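Local coordinates for staphylococcus aureus CymR (PDB 3T8R), which probably acts as a dimeric, DNA-binding transcriptional regulator of the Rrf2 family that senses oxidation through a thiol and regulates stress resistance, at residues I18-K23 and G27-K32; E76-A79 and I83-L86. All blocks are in the same frame, centred on the assembly; numbering follows the deposited sequence.

Interaction 1 (I18-K23 and G27-K32); sequences ISLAKK and GCISLK
I29 lays its CD1 methyl against the folded chain of K23, and the overlap is tight: CD1 of I29 lies 3.3 Å from CE of K23, closer than carbons usually pack. The same methyl is 3.7 Å from CG of K23, so the lysine touches it along much of its aliphatic length. Two bends explain this, at chi2 (-89°) and chi3 (-62°), which fold the chain back so that CG, CD and CE all lie near the methyl. L20 approaches I29 through one branch alone. Its CD2 is 4.1 Å from CG1 of I29 and equally far from CB of I29, and the two side chains lie alongside one another, pointing opposite ways. No hydrogen bond crosses between the segments; the side-chain contacts behind the 213 Å² buried here are mainly van der Waals. L20 also packs on L70, while I29 pairs through its backbone with Y68, which places both beside strand 67-70. S30 caps the next helix, its OG bonded to S33 N. The C-terminal part of helix 8-21 is thus packed against the short strand 29-30, which joins the wing strands in a small antiparallel sheet, an arrangement characteristic of the winged helix-turn-helix fold.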
ATOM      1  N   ILE A  18       1.894 -18.867  -9.438  1.00 20.38           N
ATOM      2  CA  ILE A  18       1.043 -19.746  -8.645  1.00 21.12           C
ATOM      3  C   ILE A  18       0.549 -20.904  -9.506  1.00 23.33           C
ATOM      4  O   ILE A  18       0.540 -22.053  -9.069  1.00 26.77           O
ATOM      5  CB  ILE A  18      -0.138 -18.969  -8.013  1.00 22.66           C
ATOM      6  CG1 ILE A  18       0.389 -17.973  -6.979  1.00 21.19           C
ATOM      7  CG2 ILE A  18      -1.111 -19.924  -7.365  1.00 26.62           C
ATOM      8  CD1 ILE A  18      -0.619 -16.903  -6.572  1.00 23.22           C
ATOM      9  N   SER A  19       0.168 -20.598 -10.739  1.00 23.39           N
ATOM     10  CA  SER A  19      -0.249 -21.621 -11.698  1.00 27.46           C
ATOM     11  C   SER A  19       0.851 -22.657 -11.908  1.00 26.50           C
ATOM     12  O   SER A  19       0.617 -23.865 -11.866  1.00 26.37           O
ATOM     13  CB  SER A  19      -0.605 -20.982 -13.040  1.00 27.06           C
ATOM     14  OG  SER A  19      -1.948 -20.542 -13.030  1.00 36.07           O
ATOM     15  N   LEU A  20       2.062 -22.176 -12.135  1.00 24.62           N
ATOM     16  CA  LEU A  20       3.176 -23.080 -12.353  1.00 22.71           C
ATOM     17  C   LEU A  20       3.504 -23.867 -11.086  1.00 26.28           C
ATOM     18  O   LEU A  20       3.883 -25.042 -11.155  1.00 26.95           O
ATOM     19  CB  LEU A  20       4.413 -22.318 -12.848  1.00 22.39           C
ATOM     20  CG  LEU A  20       4.345 -21.682 -14.237  1.00 20.43           C
ATOM     21  CD1 LEU A  20       5.630 -20.906 -14.490  1.00 24.81           C
ATOM     22  CD2 LEU A  20       4.191 -22.762 -15.309  1.00 25.10           C
ATOM     23  N   ALA A  21       3.356 -23.225  -9.933  1.00 22.78           N
ATOM     24  CA  ALA A  21       3.647 -23.868  -8.661  1.00 23.22           C
ATOM     25  C   ALA A  21       2.656 -24.998  -8.420  1.00 29.85           C
ATOM     26  O   ALA A  21       3.000 -26.036  -7.855  1.00 32.94           O
ATOM     27  CB  ALA A  21       3.622 -22.854  -7.510  1.00 23.06           C
ATOM     28  N   LYS A  22       1.430 -24.807  -8.879  1.00 30.36           N
ATOM     29  CA  LYS A  22       0.399 -25.820  -8.684  1.00 32.45           C
ATOM     30  C   LYS A  22       0.650 -27.046  -9.546  1.00 39.62           C
ATOM     31  O   LYS A  22      -0.048 -28.052  -9.430  1.00 43.34           O
ATOM     32  CB  LYS A  22      -0.983 -25.232  -8.956  1.00 36.34           C
ATOM     33  CG  LYS A  22      -1.503 -24.426  -7.804  1.00 35.06           C
ATOM     34  CD  LYS A  22      -2.857 -23.837  -8.127  1.00 37.50           C
ATOM     35  CE  LYS A  22      -3.362 -22.988  -6.984  1.00 37.55           C
ATOM     36  NZ  LYS A  22      -3.840 -23.811  -5.834  1.00 42.89           N
ATOM     37  N   LYS A  23       1.659 -26.958 -10.402  1.00 37.52           N
ATOM     38  CA  LYS A  23       2.000 -28.052 -11.295  1.00 41.96           C
ATOM     39  C   LYS A  23       3.441 -28.524 -11.114  1.00 43.81           C
ATOM     40  O   LYS A  23       3.902 -29.387 -11.857  1.00 47.87           O
ATOM     41  CB  LYS A  23       1.777 -27.627 -12.748  1.00 41.94           C
ATOM     42  CG  LYS A  23       0.311 -27.454 -13.121  1.00 44.40           C
ATOM     43  CD  LYS A  23      -0.304 -28.762 -13.622  1.00 48.70           C
ATOM     44  CE  LYS A  23       0.385 -29.246 -14.895  1.00 49.95           C
ATOM     45  NZ  LYS A  23      -0.328 -30.377 -15.568  1.00 53.30           N
ATOM     46  N   GLY A  27       5.402 -31.568 -15.565  1.00 49.76           N
ATOM     47  CA  GLY A  27       5.494 -31.132 -16.944  1.00 48.73           C
ATOM     48  C   GLY A  27       5.286 -29.637 -17.077  1.00 51.28           C
ATOM     49  O   GLY A  27       5.782 -28.862 -16.258  1.00 50.99           O
ATOM     50  N   CYS A  28       4.530 -29.226 -18.088  1.00 48.06           N
ATOM     51  CA  CYS A  28       4.466 -27.812 -18.432  1.00 43.14           C
ATOM     52  C   CYS A  28       3.066 -27.248 -18.616  1.00 44.18           C
ATOM     53  O   CYS A  28       2.091 -27.981 -18.786  1.00 45.94           O
ATOM     54  CB  CYS A  28       5.281 -27.558 -19.698  1.00 43.63           C
ATOM     55  SG  CYS A  28       7.003 -28.044 -19.532  1.00 58.37           S
ATOM     56  N   ILE A  29       2.987 -25.923 -18.569  1.00 38.51           N
ATOM     57  CA  ILE A  29       1.770 -25.212 -18.899  1.00 37.72           C
ATOM     58  C   ILE A  29       2.078 -24.272 -20.054  1.00 36.82           C
ATOM     59  O   ILE A  29       3.087 -23.562 -20.037  1.00 32.65           O
ATOM     60  CB  ILE A  29       1.256 -24.397 -17.711  1.00 35.86           C
ATOM     61  CG1 ILE A  29       1.142 -25.283 -16.469  1.00 42.06           C
ATOM     62  CG2 ILE A  29      -0.099 -23.773 -18.034  1.00 42.18           C
ATOM     63  CD1 ILE A  29       0.249 -26.491 -16.672  1.00 45.47           C
ATOM     64  N   SER A  30       1.222 -24.281 -21.069  1.00 37.78           N
ATOM     65  CA  SER A  30       1.431 -23.420 -22.226  1.00 34.96           C
ATOM     66  C   SER A  30       1.201 -21.974 -21.839  1.00 32.97           C
ATOM     67  O   SER A  30       0.343 -21.673 -21.005  1.00 33.48           O
ATOM     68  CB  SER A  30       0.495 -23.806 -23.373  1.00 35.88           C
ATOM     69  OG  SER A  30      -0.857 -23.618 -23.004  1.00 34.47           O
ATOM     70  N   LEU A  31       1.975 -21.077 -22.437  1.00 33.84           N
ATOM     71  CA  LEU A  31       1.730 -19.655 -22.260  1.00 31.39           C
ATOM     72  C   LEU A  31       0.317 -19.365 -22.710  1.00 33.18           C
ATOM     73  O   LEU A  31      -0.415 -18.607 -22.070  1.00 32.87           O
ATOM     74  CB  LEU A  31       2.702 -18.826 -23.097  1.00 36.63           C
ATOM     75  CG  LEU A  31       3.996 -18.421 -22.394  1.00 39.18           C
ATOM     76  CD1 LEU A  31       4.511 -17.112 -22.975  1.00 38.90           C
ATOM     77  CD2 LEU A  31       3.756 -18.277 -20.906  1.00 38.36           C
ATOM     78  N   LYS A  32      -0.065 -19.987 -23.817  1.00 32.85           N
ATOM     79  CA  LYS A  32      -1.400 -19.790 -24.368  1.00 36.92           C
ATOM     80  C   LYS A  32      -2.486 -20.068 -23.331  1.00 31.94           C
ATOM     81  O   LYS A  32      -3.431 -19.291 -23.192  1.00 33.25           O
ATOM     82  CB  LYS A  32      -1.604 -20.663 -25.603  1.00 37.69           C
ATOM     83  CG  LYS A  32      -2.998 -20.584 -26.193  1.00 42.96           C
ATOM     84  CD  LYS A  32      -3.024 -21.121 -27.617  1.00 44.75           C
ATOM     85  CE  LYS A  32      -2.274 -22.434 -27.720  1.00 46.20           C
ATOM     86  NZ  LYS A  32      -2.290 -22.982 -29.107  1.00 55.53           N
TER

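Interaction 2 (E76-A79 and I83-L86); sequences EISA and IRLL
S78 faces R84 across the contact, but its OG is 3.8 Å from NH2 of R84, too far to count as a direct hydrogen bond. A water closes the gap: it lies 2.6 Å from OG of S78 and accepts a weak bond from NH2 of R84 at 3.3 Å. The water sits at the edge of the guanidinium group and in its plane, whereas OG of S78 itself approaches obliquely. With chi1 at 75°, OG of S78 is held between its own backbone N and carbonyl carbon, and from there it also caps a backbone N in the first turn of helix 79-87. The S78 backbone N in turn donates to OD2 of D81, an arrangement consistent with a capping box. OD1 of the same D81 makes a salt bridge with R84 NH2, and R84 NH1 has a stronger partner in D119, so two carboxylates fix the guanidinium and the water bridge is secondary. An acidic group at this helix end would be expected to interact favourably with the helix dipole. A79 follows as the first helical residue. Its O accepts the bond from I83 N at 2.9 Å, nearly straight at hydrogen (169°), and the donor stands almost in line with the carbonyl, at a C=O...N angle of 161°; this is the i to i+4 bond of an alpha helix. The same oxygen is closely approached by the I83 side chain, whose CG1 lies 3.2 Å away because it is turned to the side of its own backbone N. On the dimer side, A79 packs on L106 of the second subunit, and its backbone is hydrogen-bonded to T121.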
ATOM      1  N   GLU A  76      11.135 -22.156  -2.260  1.00 24.36           N
ATOM      2  CA  GLU A  76      12.307 -21.283  -2.249  1.00 23.50           C
ATOM      3  C   GLU A  76      12.016 -19.881  -2.770  1.00 28.63           C
ATOM      4  O   GLU A  76      12.915 -19.040  -2.818  1.00 27.51           O
ATOM      5  CB  GLU A  76      13.440 -21.903  -3.086  1.00 28.50           C
ATOM      6  CG  GLU A  76      14.050 -23.161  -2.483  1.00 29.05           C
ATOM      7  CD  GLU A  76      15.325 -23.610  -3.190  1.00 34.75           C
ATOM      8  OE1 GLU A  76      15.613 -23.105  -4.288  1.00 31.30           O
ATOM      9  OE2 GLU A  76      16.041 -24.471  -2.644  1.00 41.26           O
ATOM     10  N   ILE A  77      10.771 -19.622  -3.170  1.00 24.12           N
ATOM     11  CA  ILE A  77      10.436 -18.361  -3.821  1.00 19.61           C
ATOM     12  C   ILE A  77       9.377 -17.634  -3.012  1.00 23.16           C
ATOM     13  O   ILE A  77       8.376 -18.239  -2.643  1.00 21.59           O
ATOM     14  CB  ILE A  77       9.835 -18.575  -5.222  1.00 20.74           C
ATOM     15  CG1 ILE A  77      10.768 -19.422  -6.093  1.00 22.52           C
ATOM     16  CG2 ILE A  77       9.531 -17.228  -5.894  1.00 23.10           C
ATOM     17  CD1 ILE A  77      10.192 -19.753  -7.450  1.00 22.50           C
ATOM     18  N   SER A  78       9.600 -16.352  -2.737  1.00 21.88           N
ATOM     19  CA  SER A  78       8.601 -15.557  -2.016  1.00 25.15           C
ATOM     20  C   SER A  78       7.804 -14.658  -2.958  1.00 23.67           C
ATOM     21  O   SER A  78       8.242 -14.328  -4.061  1.00 22.14           O
ATOM     22  CB  SER A  78       9.250 -14.701  -0.918  1.00 25.55           C
ATOM     23  OG  SER A  78       9.921 -13.588  -1.484  1.00 24.95           O
ATOM     24  N   ALA A  79       6.607 -14.278  -2.520  1.00 22.98           N
ATOM     25  CA  ALA A  79       5.787 -13.365  -3.302  1.00 21.81           C
ATOM     26  C   ALA A  79       6.565 -12.077  -3.518  1.00 20.11           C
ATOM     27  O   ALA A  79       6.506 -11.456  -4.584  1.00 21.57           O
ATOM     28  CB  ALA A  79       4.503 -13.104  -2.583  1.00 20.47           C
ATOM     29  N   ILE A  83       7.339 -10.008  -6.994  1.00 25.05           N
ATOM     30  CA  ILE A  83       6.954  -8.629  -7.202  1.00 24.76           C
ATOM     31  C   ILE A  83       8.173  -7.771  -7.526  1.00 26.93           C
ATOM     32  O   ILE A  83       8.148  -6.966  -8.455  1.00 28.98           O
ATOM     33  CB  ILE A  83       6.255  -8.068  -5.973  1.00 28.99           C
ATOM     34  CG1 ILE A  83       4.972  -8.853  -5.696  1.00 31.08           C
ATOM     35  CG2 ILE A  83       5.947  -6.603  -6.188  1.00 31.89           C
ATOM     36  CD1 ILE A  83       4.021  -8.825  -6.836  1.00 31.66           C
ATOM     37  N   ARG A  84       9.242  -7.963  -6.764  1.00 29.22           N
ATOM     38  CA  ARG A  84      10.470  -7.203  -6.970  1.00 31.93           C
ATOM     39  C   ARG A  84      10.999  -7.324  -8.395  1.00 32.19           C
ATOM     40  O   ARG A  84      11.368  -6.330  -9.013  1.00 35.67           O
ATOM     41  CB  ARG A  84      11.536  -7.612  -5.949  1.00 34.73           C
ATOM     42  CG  ARG A  84      11.265  -7.059  -4.542  1.00 37.65           C
ATOM     43  CD  ARG A  84      12.434  -7.282  -3.579  1.00 41.99           C
ATOM     44  NE  ARG A  84      12.476  -8.635  -3.023  1.00 39.78           N
ATOM     45  CZ  ARG A  84      11.772  -9.027  -1.965  1.00 37.56           C
ATOM     46  NH1 ARG A  84      10.963  -8.176  -1.351  1.00 40.07           N
ATOM     47  NH2 ARG A  84      11.870 -10.272  -1.524  1.00 38.58           N
ATOM     48  N   LEU A  85      11.012  -8.539  -8.927  1.00 29.61           N
ATOM     49  CA  LEU A  85      11.541  -8.773 -10.262  1.00 23.70           C
ATOM     50  C   LEU A  85      10.744  -8.044 -11.335  1.00 32.96           C
ATOM     51  O   LEU A  85      11.302  -7.536 -12.305  1.00 33.60           O
ATOM     52  CB  LEU A  85      11.537 -10.263 -10.562  1.00 26.87           C
ATOM     53  CG  LEU A  85      12.690 -11.051  -9.966  1.00 32.35           C
ATOM     54  CD1 LEU A  85      12.384 -12.536 -10.013  1.00 31.64           C
ATOM     55  CD2 LEU A  85      13.975 -10.729 -10.727  1.00 34.49           C
ATOM     56  N   LEU A  86       9.432  -7.991 -11.161  1.00 27.70           N
ATOM     57  CA  LEU A  86       8.577  -7.429 -12.191  1.00 27.89           C
ATOM     58  C   LEU A  86       8.312  -5.934 -12.036  1.00 33.87           C
ATOM     59  O   LEU A  86       8.165  -5.229 -13.032  1.00 38.63           O
ATOM     60  CB  LEU A  86       7.264  -8.201 -12.255  1.00 28.71           C
ATOM     61  CG  LEU A  86       7.492  -9.645 -12.712  1.00 24.91           C
ATOM     62  CD1 LEU A  86       6.337 -10.543 -12.337  1.00 25.64           C
ATOM     63  CD2 LEU A  86       7.770  -9.695 -14.220  1.00 28.70           C
TER
HETATM   64  O   HOH W   1      11.670 -12.985   0.318  1.00 34.43           O

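How the interactions relate
From the N terminus, helix 8-21 leads into interaction 1, which closes the short loop between that helix and strand 29-30. The chain then runs through helices 31-37 and 42-54 and the hairpin of strands 58-60 and 67-70 before interaction 2 covers the N-cap and the opening turns of helix 79-87. The two are in series and neither nests nor crosses; their centres are 17 Å apart, and their nearest atoms, about 7 Å apart, do not touch. Helix 123-127 is a shared neighbour, since A21 packs on A127 and I77 is backbone-bonded to L123. Interaction 1 thus belongs to the sheet side of the winged-helix domain, interaction 2 to its junction with helix 101-119.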